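Long-range contacts in chorismate mutase (PDB 6CNZ), which probably catalyses the rearrangement of chorismate to prephenate as a type II (AroQ-type) chorismate mutase: residues D78-A82 / T165-H169; A82-L86 / A158-A162; R61-N65 / T119-I123; Q26-L30 / Q114-L118. All blocks are in the same frame, centred on the assembly; numbering follows the deposited sequence.

Interaction 1: D78-A82 / T165-H169; sequences DQIAA and TALSH
The C-terminal end of helix 157-166 docks on the middle of helix 69-96 in this all-helical chorismate mutase, and a His-carboxylate hydrogen bond holds the chain just beyond it. Residues 78-82 are helical. Helix 157-166 ends at Ala166, and Leu167 is the first residue to leave helical angles. Asp78 and Ala166 have the closest CA atoms, 4.7 Å apart. Small side chains line the contact further along: Ala82 CB lies 3.7 Å from Ala166 CB, and Ala81 CB lies 4.0 Å from Thr165 CG2. Asp78 (chi1 m) accepts a very short bond at OD2 from His169 ND1 (2.4 Å; His169 chi1 m). Gln79 (m, m) gives NE2 to Ala166 O at 2.7 Å; its NE2 also bonds Phe75 O. Water 1 donates to Asp78 OD2 (2.7 Å) and Ala166 O (3.0 Å), and accepts from His169 N (2.7 Å). Ser168 OG (chi1 p) donates to Thr165 O at 2.9 Å. Side chains and water thus bond the carbonyls of the last helical turn, where the helix ends.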
loop_
_atom_site.group_PDB
_atom_site.type_symbol
_atom_site.label_atom_id
_atom_site.label_comp_id
_atom_site.label_asym_id
_atom_site.label_seq_id
_atom_site.Cartn_x
_atom_site.Cartn_y
_atom_site.Cartn_z
ATOM N N ASP A 78 -16.137 -4.835 -8.160
ATOM C CA ASP A 78 -15.472 -3.598 -8.570
ATOM C C ASP A 78 -13.948 -3.690 -8.459
ATOM O O ASP A 78 -13.240 -3.071 -9.262
ATOM C CB ASP A 78 -15.979 -2.414 -7.743
ATOM C CG ASP A 78 -17.412 -2.019 -8.101
ATOM O OD1 ASP A 78 -17.864 -2.320 -9.222
ATOM O OD2 ASP A 78 -18.074 -1.377 -7.268
ATOM N N GLN A 79 -13.422 -4.411 -7.457
ATOM C CA GLN A 79 -11.964 -4.577 -7.361
ATOM C C GLN A 79 -11.428 -5.330 -8.566
ATOM O O GLN A 79 -10.409 -4.944 -9.156
ATOM C CB GLN A 79 -11.561 -5.315 -6.074
ATOM C CG GLN A 79 -12.053 -4.666 -4.762
ATOM C CD GLN A 79 -11.944 -3.150 -4.766
ATOM O OE1 GLN A 79 -10.842 -2.591 -4.712
ATOM N NE2 GLN A 79 -13.096 -2.469 -4.820
ATOM N N ILE A 80 -12.110 -6.418 -8.934
ATOM C CA ILE A 80 -11.770 -7.204 -10.120
ATOM C C ILE A 80 -11.869 -6.346 -11.385
ATOM O O ILE A 80 -10.931 -6.289 -12.190
ATOM C CB ILE A 80 -12.678 -8.447 -10.192
ATOM C CG1 ILE A 80 -12.370 -9.389 -9.022
ATOM C CG2 ILE A 80 -12.562 -9.172 -11.551
ATOM C CD1 ILE A 80 -13.484 -10.401 -8.736
ATOM N N ALA A 81 -13.007 -5.662 -11.581
ATOM C CA ALA A 81 -13.163 -4.791 -12.750
ATOM C C ALA A 81 -12.026 -3.778 -12.849
ATOM O O ALA A 81 -11.497 -3.521 -13.940
ATOM C CB ALA A 81 -14.504 -4.054 -12.678
ATOM N N ALA A 82 -11.663 -3.176 -11.714
ATOM C CA ALA A 82 -10.613 -2.159 -11.679
ATOM C C ALA A 82 -9.254 -2.758 -12.014
ATOM O O ALA A 82 -8.463 -2.160 -12.760
ATOM C CB ALA A 82 -10.573 -1.502 -10.297
ATOM N N THR A 165 -13.273 3.281 -10.516
ATOM C CA THR A 165 -14.035 2.046 -10.708
ATOM C C THR A 165 -14.099 1.236 -9.419
ATOM O O THR A 165 -15.172 0.777 -9.011
ATOM C CB THR A 165 -13.410 1.208 -11.830
ATOM O OG1 THR A 165 -13.422 1.955 -13.048
ATOM C CG2 THR A 165 -14.179 -0.097 -12.046
ATOM N N ALA A 166 -12.957 1.091 -8.739
ATOM C CA ALA A 166 -12.885 0.213 -7.578
ATOM C C ALA A 166 -13.736 0.714 -6.423
ATOM O O ALA A 166 -14.136 -0.080 -5.561
ATOM C CB ALA A 166 -11.435 0.061 -7.109
ATOM N N LEU A 167 -13.977 2.017 -6.348
ATOM C CA LEU A 167 -14.721 2.588 -5.233
ATOM C C LEU A 167 -16.109 3.063 -5.654
ATOM O O LEU A 167 -16.704 3.908 -4.984
ATOM C CB LEU A 167 -13.912 3.724 -4.611
ATOM C CG LEU A 167 -12.532 3.229 -4.124
ATOM C CD1 LEU A 167 -11.563 4.370 -3.819
ATOM C CD2 LEU A 167 -12.712 2.327 -2.903
ATOM N N SER A 168 -16.647 2.519 -6.742
ATOM C CA SER A 168 -17.842 3.093 -7.346
ATOM C C SER A 168 -19.147 2.570 -6.746
ATOM O O SER A 168 -20.212 3.098 -7.082
ATOM C CB SER A 168 -17.824 2.875 -8.869
ATOM O OG SER A 168 -18.003 1.508 -9.229
ATOM N N HIS A 169 -19.106 1.586 -5.840
ATOM C CA HIS A 169 -20.315 1.165 -5.129
ATOM C C HIS A 169 -20.103 1.129 -3.620
ATOM O O HIS A 169 -20.762 0.359 -2.911
ATOM C CB HIS A 169 -20.815 -0.190 -5.621
ATOM C CG HIS A 169 -21.138 -0.210 -7.077
ATOM N ND1 HIS A 169 -20.189 -0.462 -8.044
ATOM C CD2 HIS A 169 -22.296 0.029 -7.738
ATOM C CE1 HIS A 169 -20.751 -0.397 -9.239
ATOM N NE2 HIS A 169 -22.030 -0.100 -9.081
HETATM O O HOH W 1 -17.089 -0.112 -5.157
#

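Interaction 2: A82-L86 / A158-A162; sequences ASKQL and AQKDA. With NO3 (nitrate ion), chain G.
Two antiparallel helices of the all-alpha chorismate mutase fold pack here through alanines and Leu86, with Gln85 at the side. Segments 82-86, on helix 69-96, and 158-162, on helix 157-166, are helical throughout. Their axes come within 8.9 Å and their directions differ by 161°, with a signed crossing angle of 161°. Ala82 pairs with Ala162 (CA to CA 4.8 Å) and Leu86 with Gln159 (CA to CA 5.9 Å). Ala158 begins the contact, its CB 4.1 Å from Leu86 CD1. Its carbonyl O accepts from water 2 at 2.6 Å, and the same water accepts from Gln85 NE2 at 2.9 Å. Gln85 is extended (t, t), and its OE1 bonds Thr165. Gln159 (t, t) has OE1 3.7 Å from Leu86 CD2; Leu86 is t, p. Gln159 NE2 donates to nitrate O1 at 3.0 Å. The ion, probably from the crystallisation liquor, also bonds Ser25. Asp161 CB lies 3.9 Å from Gln85 NE2. Ala162 points toward helix 69-96 and is largely covered by it. Leu28 of helix 15-29 packs beside it. Ala162 CB is 4.3 Å from both Ala82 CB and Leu86 CB, and Ala162 O lies 3.2 Å from Ala82 CB.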
loop_
_atom_site.group_PDB
_atom_site.type_symbol
_atom_site.label_atom_id
_atom_site.label_comp_id
_atom_site.label_asym_id
_atom_site.label_seq_id
_atom_site.Cartn_x
_atom_site.Cartn_y
_atom_site.Cartn_z
ATOM N N ALA A 82 -11.663 -3.176 -11.714
ATOM C CA ALA A 82 -10.613 -2.159 -11.679
ATOM C C ALA A 82 -9.254 -2.758 -12.014
ATOM O O ALA A 82 -8.463 -2.160 -12.760
ATOM C CB ALA A 82 -10.573 -1.502 -10.297
ATOM N N SER A 83 -8.969 -3.939 -11.466
ATOM C CA SER A 83 -7.718 -4.625 -11.783
ATOM C C SER A 83 -7.625 -4.911 -13.280
ATOM O O SER A 83 -6.626 -4.581 -13.931
ATOM C CB SER A 83 -7.624 -5.919 -10.965
ATOM O OG SER A 83 -6.441 -6.635 -11.260
ATOM N N LYS A 84 -8.683 -5.483 -13.855
ATOM C CA LYS A 84 -8.636 -5.847 -15.271
ATOM C C LYS A 84 -8.537 -4.612 -16.160
ATOM O O LYS A 84 -7.839 -4.625 -17.178
ATOM C CB LYS A 84 -9.870 -6.685 -15.635
ATOM C CG LYS A 84 -9.792 -8.108 -15.114
ATOM C CD LYS A 84 -11.161 -8.775 -15.025
ATOM C CE LYS A 84 -11.718 -9.155 -16.378
ATOM N NZ LYS A 84 -12.975 -9.965 -16.220
ATOM N N GLN A 85 -9.252 -3.544 -15.802
ATOM C CA GLN A 85 -9.122 -2.281 -16.512
ATOM C C GLN A 85 -7.666 -1.821 -16.550
ATOM O O GLN A 85 -7.129 -1.486 -17.613
ATOM C CB GLN A 85 -10.013 -1.243 -15.821
ATOM C CG GLN A 85 -10.170 0.086 -16.507
ATOM C CD GLN A 85 -10.938 1.048 -15.618
ATOM O OE1 GLN A 85 -11.832 0.636 -14.880
ATOM N NE2 GLN A 85 -10.553 2.315 -15.635
ATOM N N LEU A 86 -7.022 -1.760 -15.390
ATOM C CA LEU A 86 -5.623 -1.353 -15.341
ATOM C C LEU A 86 -4.743 -2.297 -16.163
ATOM O O LEU A 86 -3.891 -1.849 -16.941
ATOM C CB LEU A 86 -5.142 -1.296 -13.880
ATOM C CG LEU A 86 -3.717 -0.774 -13.632
ATOM C CD1 LEU A 86 -3.423 0.444 -14.503
ATOM C CD2 LEU A 86 -3.511 -0.407 -12.164
ATOM N N ALA A 158 -4.417 5.979 -15.993
ATOM C CA ALA A 158 -5.070 4.675 -16.070
ATOM C C ALA A 158 -5.341 4.114 -14.674
ATOM O O ALA A 158 -6.450 3.647 -14.380
ATOM C CB ALA A 158 -4.206 3.706 -16.884
ATOM N N GLN A 159 -4.341 4.169 -13.791
ATOM C CA GLN A 159 -4.532 3.619 -12.452
ATOM C C GLN A 159 -5.498 4.471 -11.652
ATOM O O GLN A 159 -6.370 3.941 -10.955
ATOM C CB GLN A 159 -3.200 3.488 -11.705
ATOM C CG GLN A 159 -3.424 3.042 -10.246
ATOM C CD GLN A 159 -2.241 2.356 -9.623
ATOM O OE1 GLN A 159 -1.328 1.924 -10.322
ATOM N NE2 GLN A 159 -2.240 2.266 -8.287
ATOM N N LYS A 160 -5.366 5.797 -11.762
ATOM C CA LYS A 160 -6.280 6.701 -11.080
ATOM C C LYS A 160 -7.715 6.514 -11.562
ATOM O O LYS A 160 -8.650 6.555 -10.756
ATOM C CB LYS A 160 -5.819 8.143 -11.278
ATOM C CG LYS A 160 -4.556 8.480 -10.495
ATOM C CD LYS A 160 -4.334 9.989 -10.495
ATOM C CE LYS A 160 -4.289 10.511 -11.910
ATOM N NZ LYS A 160 -3.806 11.906 -11.949
ATOM N N ASP A 161 -7.913 6.317 -12.873
ATOM C CA ASP A 161 -9.255 6.013 -13.376
ATOM C C ASP A 161 -9.777 4.702 -12.796
ATOM O O ASP A 161 -10.935 4.615 -12.355
ATOM C CB ASP A 161 -9.249 5.948 -14.903
ATOM C CG ASP A 161 -9.202 7.330 -15.550
ATOM O OD1 ASP A 161 -9.253 8.341 -14.813
ATOM O OD2 ASP A 161 -9.116 7.404 -16.796
ATOM N N ALA A 162 -8.923 3.676 -12.757
ATOM C CA ALA A 162 -9.356 2.388 -12.235
ATOM C C ALA A 162 -9.689 2.473 -10.751
ATOM O O ALA A 162 -10.556 1.732 -10.278
ATOM C CB ALA A 162 -8.284 1.322 -12.502
HETATM N N NO3 G . -4.303 5.072 -7.057
HETATM O O1 NO3 G . -4.373 3.821 -6.850
HETATM O O2 NO3 G . -4.327 5.526 -8.243
HETATM O O3 NO3 G . -4.200 5.868 -6.076
HETATM O O HOH W 2 -7.699 2.352 -16.281
#

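Interaction 3: R61-N65 / T119-I123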
loop_
_atom_site.group_PDB
_atom_site.type_symbol
_atom_site.label_atom_id
_atom_site.label_comp_id
_atom_site.label_asym_id
_atom_site.label_seq_id
_atom_site.Cartn_x
_atom_site.Cartn_y
_atom_site.Cartn_z
ATOM N N ARG A 61 -16.441 -14.705 3.943
ATOM C CA ARG A 61 -15.741 -13.868 4.920
ATOM C C ARG A 61 -16.597 -12.691 5.383
ATOM O O ARG A 61 -16.533 -12.300 6.557
ATOM C CB ARG A 61 -14.428 -13.361 4.339
ATOM C CG ARG A 61 -13.360 -14.416 4.202
ATOM C CD ARG A 61 -12.221 -13.924 3.330
ATOM N NE ARG A 61 -11.086 -14.838 3.399
ATOM C CZ ARG A 61 -9.883 -14.516 3.862
ATOM N NH1 ARG A 61 -9.631 -13.284 4.276
ATOM N NH2 ARG A 61 -8.925 -15.432 3.893
ATOM N N ALA A 62 -17.385 -12.100 4.479
ATOM C CA ALA A 62 -18.250 -10.987 4.867
ATOM C C ALA A 62 -19.190 -11.393 5.994
ATOM O O ALA A 62 -19.308 -10.692 7.002
ATOM C CB ALA A 62 -19.041 -10.484 3.660
ATOM N N THR A 63 -19.859 -12.534 5.842
ATOM C CA THR A 63 -20.747 -13.038 6.884
ATOM C C THR A 63 -20.036 -13.134 8.227
ATOM O O THR A 63 -20.556 -12.685 9.253
ATOM C CB THR A 63 -21.286 -14.406 6.477
ATOM O OG1 THR A 63 -21.922 -14.295 5.198
ATOM C CG2 THR A 63 -22.283 -14.902 7.497
ATOM N N ALA A 64 -18.839 -13.719 8.235
ATOM C CA ALA A 64 -18.068 -13.816 9.470
ATOM C C ALA A 64 -17.823 -12.447 10.092
ATOM O O ALA A 64 -17.843 -12.308 11.317
ATOM C CB ALA A 64 -16.742 -14.523 9.202
ATOM N N ASN A 65 -17.603 -11.423 9.270
ATOM C CA ASN A 65 -17.268 -10.090 9.759
ATOM C C ASN A 65 -18.479 -9.172 9.914
ATOM O O ASN A 65 -18.299 -7.965 10.112
ATOM C CB ASN A 65 -16.256 -9.417 8.824
ATOM C CG ASN A 65 -14.919 -10.144 8.775
ATOM O OD1 ASN A 65 -14.020 -9.861 9.567
ATOM N ND2 ASN A 65 -14.780 -11.077 7.830
ATOM N N THR A 119 -7.532 -9.117 0.750
ATOM C CA THR A 119 -8.925 -9.530 0.862
ATOM C C THR A 119 -9.444 -9.320 2.278
ATOM O O THR A 119 -10.450 -8.633 2.486
ATOM C CB THR A 119 -9.084 -10.989 0.441
ATOM O OG1 THR A 119 -8.733 -11.122 -0.943
ATOM C CG2 THR A 119 -10.523 -11.432 0.639
ATOM N N GLN A 120 -8.740 -9.862 3.272
ATOM C CA GLN A 120 -9.194 -9.714 4.652
ATOM C C GLN A 120 -9.134 -8.264 5.128
ATOM O O GLN A 120 -10.014 -7.824 5.875
ATOM C CB GLN A 120 -8.378 -10.604 5.591
ATOM C CG GLN A 120 -8.910 -10.599 7.043
ATOM C CD GLN A 120 -10.435 -10.827 7.148
ATOM O OE1 GLN A 120 -11.008 -11.681 6.460
ATOM N NE2 GLN A 120 -11.087 -10.060 8.019
ATOM N N SER A 121 -8.085 -7.519 4.755
ATOM C CA SER A 121 -8.001 -6.118 5.181
ATOM C C SER A 121 -9.122 -5.292 4.562
ATOM O O SER A 121 -9.730 -4.449 5.233
ATOM C CB SER A 121 -6.645 -5.516 4.802
ATOM O OG SER A 121 -5.582 -6.330 5.242
ATOM N N LEU A 122 -9.407 -5.524 3.284
ATOM C CA LEU A 122 -10.489 -4.811 2.617
ATOM C C LEU A 122 -11.838 -5.157 3.219
ATOM O O LEU A 122 -12.688 -4.274 3.396
ATOM C CB LEU A 122 -10.474 -5.131 1.129
ATOM C CG LEU A 122 -9.380 -4.355 0.398
ATOM C CD1 LEU A 122 -9.317 -4.777 -1.064
ATOM C CD2 LEU A 122 -9.656 -2.857 0.509
ATOM N N ILE A 123 -12.064 -6.435 3.539
ATOM C CA ILE A 123 -13.351 -6.802 4.124
ATOM C C ILE A 123 -13.517 -6.146 5.485
ATOM O O ILE A 123 -14.588 -5.625 5.807
ATOM C CB ILE A 123 -13.504 -8.331 4.203
ATOM C CG1 ILE A 123 -13.666 -8.888 2.796
ATOM C CG2 ILE A 123 -14.709 -8.712 5.051
ATOM C CD1 ILE A 123 -14.066 -10.330 2.775
#
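Residues 61-64 form the last turn of helix 48-64, and Asn65 is the first residue to leave helical angles. Residues 119-123 are helical within helix 107-129. The contact is therefore a helix C-terminus resting on the side of another helix in the all-alpha chorismate mutase fold. The closest CA pair is Ala62 and Ile123, at 6.5 Å. Ile123 points toward the helix end and fills the gap: its CD1 is 3.4 Å from Arg61 CB and 4.1 Å from Ala62 N. Phe76 of helix 69-96 also packs on Ile123. Arg61 reaches across to the partner helix, with CD 4.0 Å from Thr119 CG2 and NH1 3.0 Å from Gln120 OE1. Its NE makes a salt bridge to Asp57. Gln120 NE2 gives a weak hydrogen bond to Asn65 OD1 at 3.3 Å. Asn65 CB points toward the partner, and its amide also folds back on its own helix. Asn65 ND2 meets Ile123 CG2 at 3.6 Å and donates a very short 2.5 Å bond to Arg61 O.

Interaction 4: Q26-L30 / Q114-L118. With NO3 (nitrate ion), chain I.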
loop_
_atom_site.group_PDB
_atom_site.type_symbol
_atom_site.label_atom_id
_atom_site.label_comp_id
_atom_site.label_asym_id
_atom_site.label_seq_id
_atom_site.Cartn_x
_atom_site.Cartn_y
_atom_site.Cartn_z
ATOM N N GLN A 26 -3.787 0.183 -2.684
ATOM C CA GLN A 26 -2.724 -0.792 -2.491
ATOM C C GLN A 26 -3.005 -2.067 -3.282
ATOM O O GLN A 26 -2.113 -2.605 -3.948
ATOM C CB GLN A 26 -2.569 -1.076 -0.991
ATOM C CG GLN A 26 -1.378 -1.926 -0.607
ATOM C CD GLN A 26 -1.160 -2.028 0.917
ATOM O OE1 GLN A 26 -1.615 -1.186 1.690
ATOM N NE2 GLN A 26 -0.457 -3.067 1.336
ATOM N N ARG A 27 -4.246 -2.543 -3.256
ATOM C CA ARG A 27 -4.578 -3.739 -4.032
ATOM C C ARG A 27 -4.464 -3.474 -5.525
ATOM O O ARG A 27 -3.922 -4.298 -6.276
ATOM C CB ARG A 27 -5.986 -4.222 -3.688
ATOM C CG ARG A 27 -6.290 -5.624 -4.188
ATOM C CD ARG A 27 -7.787 -5.909 -4.142
ATOM N NE ARG A 27 -8.053 -7.326 -4.310
ATOM C CZ ARG A 27 -8.154 -7.927 -5.487
ATOM N NH1 ARG A 27 -8.035 -7.220 -6.607
ATOM N NH2 ARG A 27 -8.376 -9.234 -5.537
ATOM N N LEU A 28 -4.937 -2.308 -5.968
ATOM C CA LEU A 28 -4.885 -1.965 -7.386
ATOM C C LEU A 28 -3.453 -1.862 -7.893
ATOM O O LEU A 28 -3.191 -2.159 -9.058
ATOM C CB LEU A 28 -5.628 -0.646 -7.620
ATOM C CG LEU A 28 -5.870 -0.201 -9.053
ATOM C CD1 LEU A 28 -6.520 -1.341 -9.871
ATOM C CD2 LEU A 28 -6.727 1.093 -9.088
ATOM N N ALA A 29 -2.514 -1.437 -7.045
ATOM C CA ALA A 29 -1.142 -1.307 -7.497
ATOM C C ALA A 29 -0.506 -2.658 -7.815
ATOM O O ALA A 29 0.462 -2.709 -8.580
ATOM C CB ALA A 29 -0.302 -0.575 -6.445
ATOM N N LEU A 30 -1.010 -3.741 -7.233
ATOM C CA LEU A 30 -0.507 -5.068 -7.556
ATOM C C LEU A 30 -0.991 -5.552 -8.924
ATOM O O LEU A 30 -0.571 -6.623 -9.368
ATOM C CB LEU A 30 -0.906 -6.052 -6.453
ATOM C CG LEU A 30 -0.278 -5.837 -5.071
ATOM C CD1 LEU A 30 -1.060 -6.581 -3.992
ATOM C CD2 LEU A 30 1.170 -6.307 -5.072
ATOM N N GLN A 114 0.220 -11.277 -1.616
ATOM C CA GLN A 114 -0.104 -9.904 -1.244
ATOM C C GLN A 114 -1.567 -9.591 -1.553
ATOM O O GLN A 114 -2.258 -8.924 -0.769
ATOM C CB GLN A 114 0.822 -8.935 -1.987
ATOM C CG GLN A 114 2.317 -9.052 -1.649
ATOM C CD GLN A 114 3.179 -8.144 -2.537
ATOM O OE1 GLN A 114 3.285 -6.942 -2.295
ATOM N NE2 GLN A 114 3.778 -8.719 -3.576
ATOM N N LEU A 115 -2.049 -10.064 -2.698
ATOM C CA LEU A 115 -3.455 -9.903 -3.035
ATOM C C LEU A 115 -4.349 -10.589 -2.016
ATOM O O LEU A 115 -5.395 -10.046 -1.634
ATOM C CB LEU A 115 -3.708 -10.457 -4.430
ATOM C CG LEU A 115 -3.217 -9.607 -5.596
ATOM C CD1 LEU A 115 -3.351 -10.399 -6.899
ATOM C CD2 LEU A 115 -4.013 -8.271 -5.656
ATOM N N ASP A 116 -3.953 -11.790 -1.558
ATOM C CA ASP A 116 -4.810 -12.543 -0.653
ATOM C C ASP A 116 -4.901 -11.872 0.715
ATOM O O ASP A 116 -5.988 -11.798 1.294
ATOM C CB ASP A 116 -4.318 -13.992 -0.524
ATOM C CG ASP A 116 -4.510 -14.807 -1.818
ATOM O OD1 ASP A 116 -5.332 -14.419 -2.684
ATOM O OD2 ASP A 116 -3.837 -15.853 -1.961
ATOM N N ARG A 117 -3.781 -11.377 1.254
ATOM C CA ARG A 117 -3.853 -10.610 2.499
ATOM C C ARG A 117 -4.812 -9.428 2.380
ATOM O O ARG A 117 -5.510 -9.088 3.338
ATOM C CB ARG A 117 -2.474 -10.093 2.904
ATOM C CG ARG A 117 -1.484 -11.139 3.365
ATOM C CD ARG A 117 -0.338 -10.452 4.083
ATOM N NE ARG A 117 -0.833 -9.756 5.268
ATOM C CZ ARG A 117 -0.559 -10.112 6.518
ATOM N NH1 ARG A 117 0.237 -11.147 6.767
ATOM N NH2 ARG A 117 -1.075 -9.420 7.524
ATOM N N LEU A 118 -4.838 -8.761 1.225
ATOM C CA LEU A 118 -5.667 -7.563 1.124
ATOM C C LEU A 118 -7.156 -7.898 1.151
ATOM O O LEU A 118 -7.972 -7.058 1.556
ATOM C CB LEU A 118 -5.300 -6.772 -0.130
ATOM C CG LEU A 118 -4.012 -5.968 0.102
ATOM C CD1 LEU A 118 -3.389 -5.523 -1.208
ATOM C CD2 LEU A 118 -4.248 -4.783 1.005
HETATM N N NO3 I . -8.509 -10.386 -8.940
HETATM O O1 NO3 I . -8.540 -9.118 -9.004
HETATM O O2 NO3 I . -7.970 -10.965 -7.947
HETATM O O3 NO3 I . -9.013 -11.086 -9.871
HETATM O O HOH W 3 -7.737 -9.297 -2.463
#
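Gln26 opens the contact from within helix 15-29. Its carbonyl C lies 4.0 Å from Leu118 CD1, and its side-chain CD lies 4.1 Å from Leu118 CD2. The amide at its tip makes a weak hydrogen bond through NE2 to Tyr155 OH of the second subunit, so the contact borders the dimer interface. Arg27 comes next and pairs with Leu115, their CA atoms 6.3 Å apart. Its CA is 3.5 Å from Leu118 CD1, and its CG is 3.8 Å from Leu115 CD2. That methyl lies over one face of the guanidinium. The side chain, t at chi1 to chi3, carries the guanidinium past Leu115 to a nitrate, probably from the crystallisation liquor. There NH1 donates to nitrate O1 at 3.1 Å and NH2 to nitrate O2 at 3.0 Å. Arg27 NE donates to water 3 at 2.7 Å, and the water donates to Leu115 O at 2.6 Å. Leu28 points away and packs on helices 69-96 and 157-166. Leu30 follows the helix and points back toward helix 107-129. Its CD1 is 3.8 Å from both Leu115 CD2 and Leu118 CD1. A leucine cluster thus joins two helices beside a nitrate-bound arginine. Such ions often mark pockets, and the two-pronged grip is consistent with a carboxylate-binding site, as in the helical active sites of AroQ-type chorismate mutases, whose substrate is a dicarboxylate.

In the fold
Along the chain the segments run 26-30, 61-65, 78-82, 82-86, 114-118, 119-123, 158-162 and 165-169. Interactions 1 and 2 share Ala82 and the pairing of helices 69-96 and 157-166. Their centres are about 9 Å apart, and Thr165 OG1 to Gln85 OE1 (2.8 Å) probably links them by a hydrogen bond. Interactions 3 and 4 both use helix 107-129, with centres about 14 Å apart. Interactions 2 and 3 lie about 23 Å apart between centres, on opposite sides of the chain's centre. Interaction 4 touches all the others through helix 15-29: Leu28 packs on interactions 1 and 2, and Arg27 packs on interactions 1 and 3. The four contacts join helices 15-29, 48-64, 69-96, 107-129 and 157-166 of the all-helical chain.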